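Local coordinates for ABC transporter substrate-binding protein (Bradyrhizobium japonicum, PDB 4I1D) that probably captures small solutes, perhaps polyamines, in the periplasm for an ABC transporter, and holds D-malate in its pocket in this crystal, at residues M90-A93 against Y94-P97; A252-P255 against V256-A259; K316-A319 against S320-Q323. All coordinates share one frame; numbering follows the deposited sequence.

Contact 1: M90-A93 against Y94-P97; sequences MPEA and YRSP. With SO4 (sulfate ion), chain F.
Arg95 folds back on Met90 and Glu92 across a single 3-10 turn, residues 92-94, in the loop that joins helix 85-88 to strand 100-112 of this periplasmic binding protein fold. Its guanidinium group meets the Met90 carbonyl with its edge: NH1 of Arg95 donates to Met90 O over 3.1 Å, approaching nearly along the C=O axis, and NE adds a weak bond to the same oxygen. The two N-H groups thus share one acceptor, which is tilted 24° out of the guanidinium plane. One face of the group lies against the turn, with Glu92 CA 3.9 Å from the Arg95 guanidinium plane and over its centre. The first torsion brings it there, since CG of Arg95 sits between the backbone N and the carbonyl carbon (chi1 38°) and the chain then runs extended to NE. Glu92 reaches the same group at a slant, its CG 3.5 Å from NH1 of Arg95. The two charged planes stand almost perpendicular, 87° apart, and the salt bridge between Glu92 OE2 and Arg95 NH2 is long, at 3.6 Å. Phe81 adds a cation-pi contact to this arginine. The Tyr94 ring turns instead to the proline, taking Pro91 CB against its edge, 3.6 Å from Tyr94 CD2. Bent at chi3, the selenomethionine side chain of Met90 crosses Tyr94 at about a right angle and sets its methyl CE 3.5 Å from Tyr94 CB. Tyr94 N closes the turn by bonding to Pro91 O. At the start of the turn a sulfate, probably from the crystallisation liquor, accepts the backbone hydrogen of Glu92 N at its O4, 2.9 Å away.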
loop_
_atom_site.group_PDB
_atom_site.type_symbol
_atom_site.label_atom_id
_atom_site.label_comp_id
_atom_site.label_asym_id
_atom_site.label_seq_id
_atom_site.Cartn_x
_atom_site.Cartn_y
_atom_site.Cartn_z
HETATM N N MSE A 90 -3.680 27.599 47.363
HETATM C CA MSE A 90 -2.778 26.460 47.195
HETATM C C MSE A 90 -1.359 26.930 46.871
HETATM O O MSE A 90 -1.178 27.998 46.284
HETATM C CB MSE A 90 -3.297 25.518 46.103
HETATM C CG MSE A 90 -4.556 24.768 46.513
HETATM SE SE MSE A 90 -5.479 23.878 45.038
HETATM C CE MSE A 90 -3.994 22.867 44.304
ATOM N N PRO A 91 -0.347 26.140 47.265
ATOM C CA PRO A 91 1.036 26.501 46.934
ATOM C C PRO A 91 1.222 26.603 45.422
ATOM O O PRO A 91 0.523 25.921 44.669
ATOM C CB PRO A 91 1.851 25.333 47.499
ATOM C CG PRO A 91 1.005 24.792 48.594
ATOM C CD PRO A 91 -0.414 24.936 48.108
ATOM N N GLU A 92 2.154 27.449 44.995
ATOM C CA GLU A 92 2.343 27.733 43.580
ATOM C C GLU A 92 2.796 26.507 42.797
ATOM O O GLU A 92 2.564 26.406 41.593
ATOM C CB GLU A 92 3.315 28.902 43.393
ATOM C CG GLU A 92 2.827 30.189 44.051
ATOM C CD GLU A 92 3.199 31.440 43.276
ATOM O OE1 GLU A 92 4.344 31.508 42.777
ATOM O OE2 GLU A 92 2.342 32.352 43.166
ATOM N N ALA A 93 3.432 25.567 43.482
ATOM C CA ALA A 93 3.874 24.348 42.822
ATOM C C ALA A 93 2.702 23.415 42.473
ATOM O O ALA A 93 2.888 22.417 41.773
ATOM C CB ALA A 93 4.886 23.626 43.683
ATOM N N TYR A 94 1.506 23.739 42.957
ATOM C CA TYR A 94 0.322 22.905 42.714
ATOM C C TYR A 94 -0.590 23.462 41.624
ATOM O O TYR A 94 -1.644 22.903 41.343
ATOM C CB TYR A 94 -0.483 22.706 43.998
ATOM C CG TYR A 94 0.142 21.755 45.000
ATOM C CD1 TYR A 94 -0.248 20.421 45.057
ATOM C CD2 TYR A 94 1.109 22.191 45.898
ATOM C CE1 TYR A 94 0.313 19.549 45.977
ATOM C CE2 TYR A 94 1.675 21.323 46.823
ATOM C CZ TYR A 94 1.268 20.007 46.858
ATOM O OH TYR A 94 1.819 19.141 47.776
ATOM N N ARG A 95 -0.191 24.573 41.020
ATOM C CA ARG A 95 -0.959 25.154 39.929
ATOM C C ARG A 95 -0.044 25.657 38.833
ATOM O O ARG A 95 1.180 25.680 38.986
ATOM C CB ARG A 95 -1.861 26.285 40.424
ATOM C CG ARG A 95 -1.251 27.154 41.485
ATOM C CD ARG A 95 -2.239 28.213 41.934
ATOM N NE ARG A 95 -1.809 28.852 43.172
ATOM C CZ ARG A 95 -0.950 29.861 43.227
ATOM N NH1 ARG A 95 -0.615 30.381 44.398
ATOM N NH2 ARG A 95 -0.428 30.349 42.113
ATOM N N SER A 96 -0.647 26.036 37.715
ATOM C CA SER A 96 0.097 26.592 36.602
ATOM C C SER A 96 -0.712 27.794 36.187
ATOM O O SER A 96 -1.750 28.054 36.780
ATOM C CB SER A 96 0.189 25.581 35.454
ATOM O OG SER A 96 -0.971 25.641 34.638
ATOM N N PRO A 97 -0.254 28.539 35.168
ATOM C CA PRO A 97 -1.079 29.669 34.731
ATOM C C PRO A 97 -2.392 29.197 34.104
ATOM O O PRO A 97 -3.323 29.996 33.974
ATOM C CB PRO A 97 -0.209 30.348 33.670
ATOM C CG PRO A 97 1.181 29.909 33.971
ATOM C CD PRO A 97 1.044 28.503 34.476
HETATM S S SO4 F . 4.090 29.052 47.694
HETATM O O1 SO4 F . 4.141 28.297 48.947
HETATM O O2 SO4 F . 2.754 29.623 47.513
HETATM O O3 SO4 F . 5.066 30.138 47.720
HETATM O O4 SO4 F . 4.413 28.157 46.584
#

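Contact 2: A252-P255 against V256-A259; sequences AVDP and VHQA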
loop_
_atom_site.group_PDB
_atom_site.type_symbol
_atom_site.label_atom_id
_atom_site.label_comp_id
_atom_site.label_asym_id
_atom_site.label_seq_id
_atom_site.Cartn_x
_atom_site.Cartn_y
_atom_site.Cartn_z
ATOM N N ALA A 252 -14.241 22.864 43.030
ATOM C CA ALA A 252 -13.630 21.569 42.770
ATOM C C ALA A 252 -12.367 21.364 43.598
ATOM O O ALA A 252 -12.011 20.229 43.915
ATOM C CB ALA A 252 -13.320 21.405 41.282
ATOM N N VAL A 253 -11.682 22.453 43.937
ATOM C CA VAL A 253 -10.481 22.339 44.761
ATOM C C VAL A 253 -10.737 22.810 46.188
ATOM O O VAL A 253 -9.811 23.130 46.928
ATOM C CB VAL A 253 -9.261 23.077 44.158
ATOM C CG1 VAL A 253 -8.969 22.568 42.750
ATOM C CG2 VAL A 253 -9.457 24.593 44.178
ATOM N N ASP A 254 -12.005 22.853 46.567
ATOM C CA ASP A 254 -12.378 23.128 47.952
ATOM C C ASP A 254 -11.779 22.034 48.842
ATOM O O ASP A 254 -11.924 20.844 48.556
ATOM C CB ASP A 254 -13.908 23.170 48.074
ATOM C CG ASP A 254 -14.385 23.332 49.507
ATOM O OD1 ASP A 254 -14.689 24.478 49.915
ATOM O OD2 ASP A 254 -14.474 22.308 50.220
ATOM N N PRO A 255 -11.070 22.434 49.907
ATOM C CA PRO A 255 -10.481 21.482 50.856
ATOM C C PRO A 255 -11.398 20.298 51.206
ATOM O O PRO A 255 -10.961 19.153 51.079
ATOM C CB PRO A 255 -10.231 22.351 52.091
ATOM C CG PRO A 255 -9.898 23.681 51.511
ATOM C CD PRO A 255 -10.747 23.827 50.262
ATOM N N VAL A 256 -12.624 20.582 51.633
ATOM C CA VAL A 256 -13.559 19.542 52.048
ATOM C C VAL A 256 -13.940 18.606 50.904
ATOM O O VAL A 256 -13.855 17.386 51.041
ATOM C CB VAL A 256 -14.838 20.142 52.659
ATOM C CG1 VAL A 256 -15.805 19.037 53.051
ATOM C CG2 VAL A 256 -14.494 21.006 53.862
ATOM N N HIS A 257 -14.366 19.174 49.781
ATOM C CA HIS A 257 -14.752 18.360 48.631
ATOM C C HIS A 257 -13.580 17.467 48.246
ATOM O O HIS A 257 -13.738 16.271 47.999
ATOM C CB HIS A 257 -15.154 19.238 47.443
ATOM C CG HIS A 257 -16.414 20.017 47.665
ATOM N ND1 HIS A 257 -16.794 21.066 46.854
ATOM C CD2 HIS A 257 -17.381 19.901 48.607
ATOM C CE1 HIS A 257 -17.939 21.561 47.287
ATOM N NE2 HIS A 257 -18.318 20.871 48.348
ATOM N N GLN A 258 -12.400 18.072 48.216
ATOM C CA GLN A 258 -11.168 17.379 47.896
ATOM C C GLN A 258 -10.834 16.280 48.905
ATOM O O GLN A 258 -10.465 15.178 48.521
ATOM C CB GLN A 258 -10.026 18.392 47.813
ATOM C CG GLN A 258 -9.996 19.169 46.500
ATOM C CD GLN A 258 -9.185 18.452 45.444
ATOM O OE1 GLN A 258 -8.064 18.014 45.709
ATOM N NE2 GLN A 258 -9.748 18.313 44.241
ATOM N N ALA A 259 -10.958 16.583 50.195
ATOM C CA ALA A 259 -10.684 15.592 51.227
ATOM C C ALA A 259 -11.645 14.409 51.107
ATOM O O ALA A 259 -11.359 13.317 51.593
ATOM C CB ALA A 259 -10.749 16.224 52.652
#
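Asp254 OD2 is gripped by two backbone N-H groups of the turn that follows: Val256 N at 2.9 Å, a weak and strongly bent bond, and His257 N at 3.2 Å, much straighter (163°) and directed at the anti lone pair of OD2. This is an N-cap, Asp254 standing just before helix 255-260, where Pro255 has no N-H of its own to offer. With CG trans to the backbone N (chi1 175°), the carboxylate swings forward over the first turn, and OD2 also comes to lie over one face of the His257 imidazole, offset toward its rim. The ring's own polar bond goes elsewhere, ND1 to Glu251 O. Behind the cap, Gln258 N bonds to Asp254 O over 2.8 Å and Ala259 N to Pro255 O over 2.7 Å, the first helical bonds. The Gln258 side chain, bent at chi2, doubles back past Val253 so that NE2 donates to Ala252 O at 3.0 Å, at the end of helix 242-252. NE2 also reaches Tyr102 O, while OE1 accepts from Asn271 N. Both ends of this buried amide are therefore satisfied, which fixes its rotation, and the carboxylate at the positive end of the helix is likely to be stabilised in its charged form.

Contact 3: K316-A319 against S320-Q323; sequences KRWA and SFMQ. With ACT (acetate ion), chain S.
At the end of the C-terminal helix 309-321, Phe321 and, just past the helix, Met322 pack against one face of the Trp318 indole, a Met-aromatic contact beside an oblique aromatic pair. Met322, a selenomethionine, lies alongside the tryptophan and points the same way; its CG comes within 3.5 Å of Trp318 NE1, and SE stands 4.8 Å from the centroid of the Trp318 six-membered ring, well off its normal. Phe321 CD1 approaches the same face near the rim, 3.9 Å from Trp318 CZ3, with the two ring planes 49° apart. The indole reaches both because its CG is trans to the backbone N (chi1 -169°). Backbone bonds hold the turn: Met322 N donates to Trp318 O, and Arg317 O takes both Phe321 N, at 3.0 Å, and the Ser320 hydroxyl OG, at 3.2 Å. Arg317 turns its guanidinium edge to an acetate, probably from the crystallisation liquor, in a two-pronged grip: NE to the acetate O and NH2 to its OXT, each 3.0 Å. A leucine in place of Trp318 would probably leave Phe321 and Met322 without the flat surface they share and Asn141 OD1 without the indole N-H it accepts. The turn is seated against several elements: Arg317 NH2 forms a salt bridge with Asp167 of helix 166-176, Phe321 meets Phe170 of that helix, and Trp318 touches Leu147 of helix 146-153 and Trp183 of strand 182-184.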
loop_
_atom_site.group_PDB
_atom_site.type_symbol
_atom_site.label_atom_id
_atom_site.label_comp_id
_atom_site.label_asym_id
_atom_site.label_seq_id
_atom_site.Cartn_x
_atom_site.Cartn_y
_atom_site.Cartn_z
ATOM N N LYS A 316 8.796 10.769 20.939
ATOM C CA LYS A 316 8.927 10.363 19.542
ATOM C C LYS A 316 9.808 9.126 19.373
ATOM O O LYS A 316 9.663 8.382 18.404
ATOM C CB LYS A 316 9.437 11.518 18.659
ATOM C CG LYS A 316 8.480 12.707 18.608
ATOM C CD LYS A 316 8.511 13.445 17.266
ATOM C CE LYS A 316 7.422 14.533 17.223
ATOM N NZ LYS A 316 7.216 15.158 15.870
ATOM N N ARG A 317 10.726 8.903 20.307
ATOM C CA ARG A 317 11.626 7.755 20.198
ATOM C C ARG A 317 10.940 6.451 20.580
ATOM O O ARG A 317 11.383 5.385 20.170
ATOM C CB ARG A 317 12.899 7.945 21.034
ATOM C CG ARG A 317 13.877 8.946 20.424
ATOM C CD ARG A 317 14.953 9.359 21.397
ATOM N NE ARG A 317 15.805 8.237 21.763
ATOM C CZ ARG A 317 16.935 8.355 22.450
ATOM N NH1 ARG A 317 17.347 9.557 22.844
ATOM N NH2 ARG A 317 17.653 7.272 22.737
ATOM N N TRP A 318 9.863 6.542 21.362
ATOM C CA TRP A 318 9.188 5.345 21.850
ATOM C C TRP A 318 8.690 4.540 20.675
ATOM O O TRP A 318 8.839 3.323 20.638
ATOM C CB TRP A 318 7.997 5.687 22.751
ATOM C CG TRP A 318 7.468 4.478 23.454
ATOM C CD1 TRP A 318 6.335 3.775 23.152
ATOM C CD2 TRP A 318 8.077 3.804 24.558
ATOM N NE1 TRP A 318 6.193 2.713 24.013
ATOM C CE2 TRP A 318 7.249 2.707 24.887
ATOM C CE3 TRP A 318 9.237 4.024 25.310
ATOM C CZ2 TRP A 318 7.550 1.827 25.935
ATOM C CZ3 TRP A 318 9.536 3.154 26.352
ATOM C CH2 TRP A 318 8.695 2.069 26.654
ATOM N N ALA A 319 8.101 5.243 19.716
ATOM C CA ALA A 319 7.479 4.609 18.568
ATOM C C ALA A 319 8.437 3.634 17.907
ATOM O O ALA A 319 8.067 2.502 17.611
ATOM C CB ALA A 319 6.991 5.660 17.570
ATOM N N SER A 320 9.675 4.066 17.693
ATOM C CA SER A 320 10.657 3.218 17.024
ATOM C C SER A 320 11.276 2.198 17.977
ATOM O O SER A 320 11.766 1.146 17.554
ATOM C CB SER A 320 11.742 4.067 16.356
ATOM O OG SER A 320 12.553 4.711 17.320
ATOM N N PHE A 321 11.265 2.504 19.267
ATOM C CA PHE A 321 11.744 1.540 20.251
ATOM C C PHE A 321 10.865 0.284 20.271
ATOM O O PHE A 321 11.369 -0.814 20.442
ATOM C CB PHE A 321 11.824 2.168 21.641
ATOM C CG PHE A 321 12.095 1.179 22.737
ATOM C CD1 PHE A 321 11.100 0.833 23.638
ATOM C CD2 PHE A 321 13.340 0.588 22.862
ATOM C CE1 PHE A 321 11.346 -0.072 24.658
ATOM C CE2 PHE A 321 13.593 -0.325 23.877
ATOM C CZ PHE A 321 12.599 -0.657 24.773
HETATM N N MSE A 322 9.556 0.445 20.093
HETATM C CA MSE A 322 8.647 -0.704 20.035
HETATM C C MSE A 322 8.360 -1.145 18.600
HETATM O O MSE A 322 7.730 -0.414 17.841
HETATM C CB MSE A 322 7.340 -0.384 20.750
HETATM C CG MSE A 322 7.530 0.094 22.186
HETATM SE SE MSE A 322 8.240 -1.327 23.330
HETATM C CE MSE A 322 6.673 -2.491 23.236
ATOM N N GLN A 323 8.820 -2.351 18.255
ATOM C CA GLN A 323 8.743 -2.916 16.896
ATOM C C GLN A 323 10.047 -2.692 16.137
ATOM O O GLN A 323 10.190 -1.709 15.411
ATOM C CB GLN A 323 7.551 -2.373 16.083
ATOM C CG GLN A 323 6.316 -3.283 16.063
ATOM C CD GLN A 323 6.181 -4.092 14.773
ATOM O OE1 GLN A 323 7.068 -4.079 13.916
ATOM N NE2 GLN A 323 5.060 -4.799 14.631
HETATM C C ACT S . 15.757 4.651 20.664
HETATM O O ACT S . 15.394 5.752 20.180
HETATM O OXT ACT S . 16.629 4.690 21.571
HETATM C CH3 ACT S . 15.179 3.351 20.179
#

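In the fold
Along the chain the three contacts follow in series, none crossing or enclosing another, and each is a local turn that spans no long loop. Contact 1 shapes the connection between helix 85-88 and strand 100-112. Contact 2 turns helix 242-252 into helix 255-260, far on in sequence but adjacent in space: Met90 SE lies 4.0 Å from Val253 CB, and Asn271 touches both Met90 and Gln258. Contact 3 comes at the C terminus, on helix 309-321, its centre about 33 Å from that of contact 1. Contacts 2 and 3 lie on opposite sides of the chain's centre, with nearest atoms about 30 Å apart.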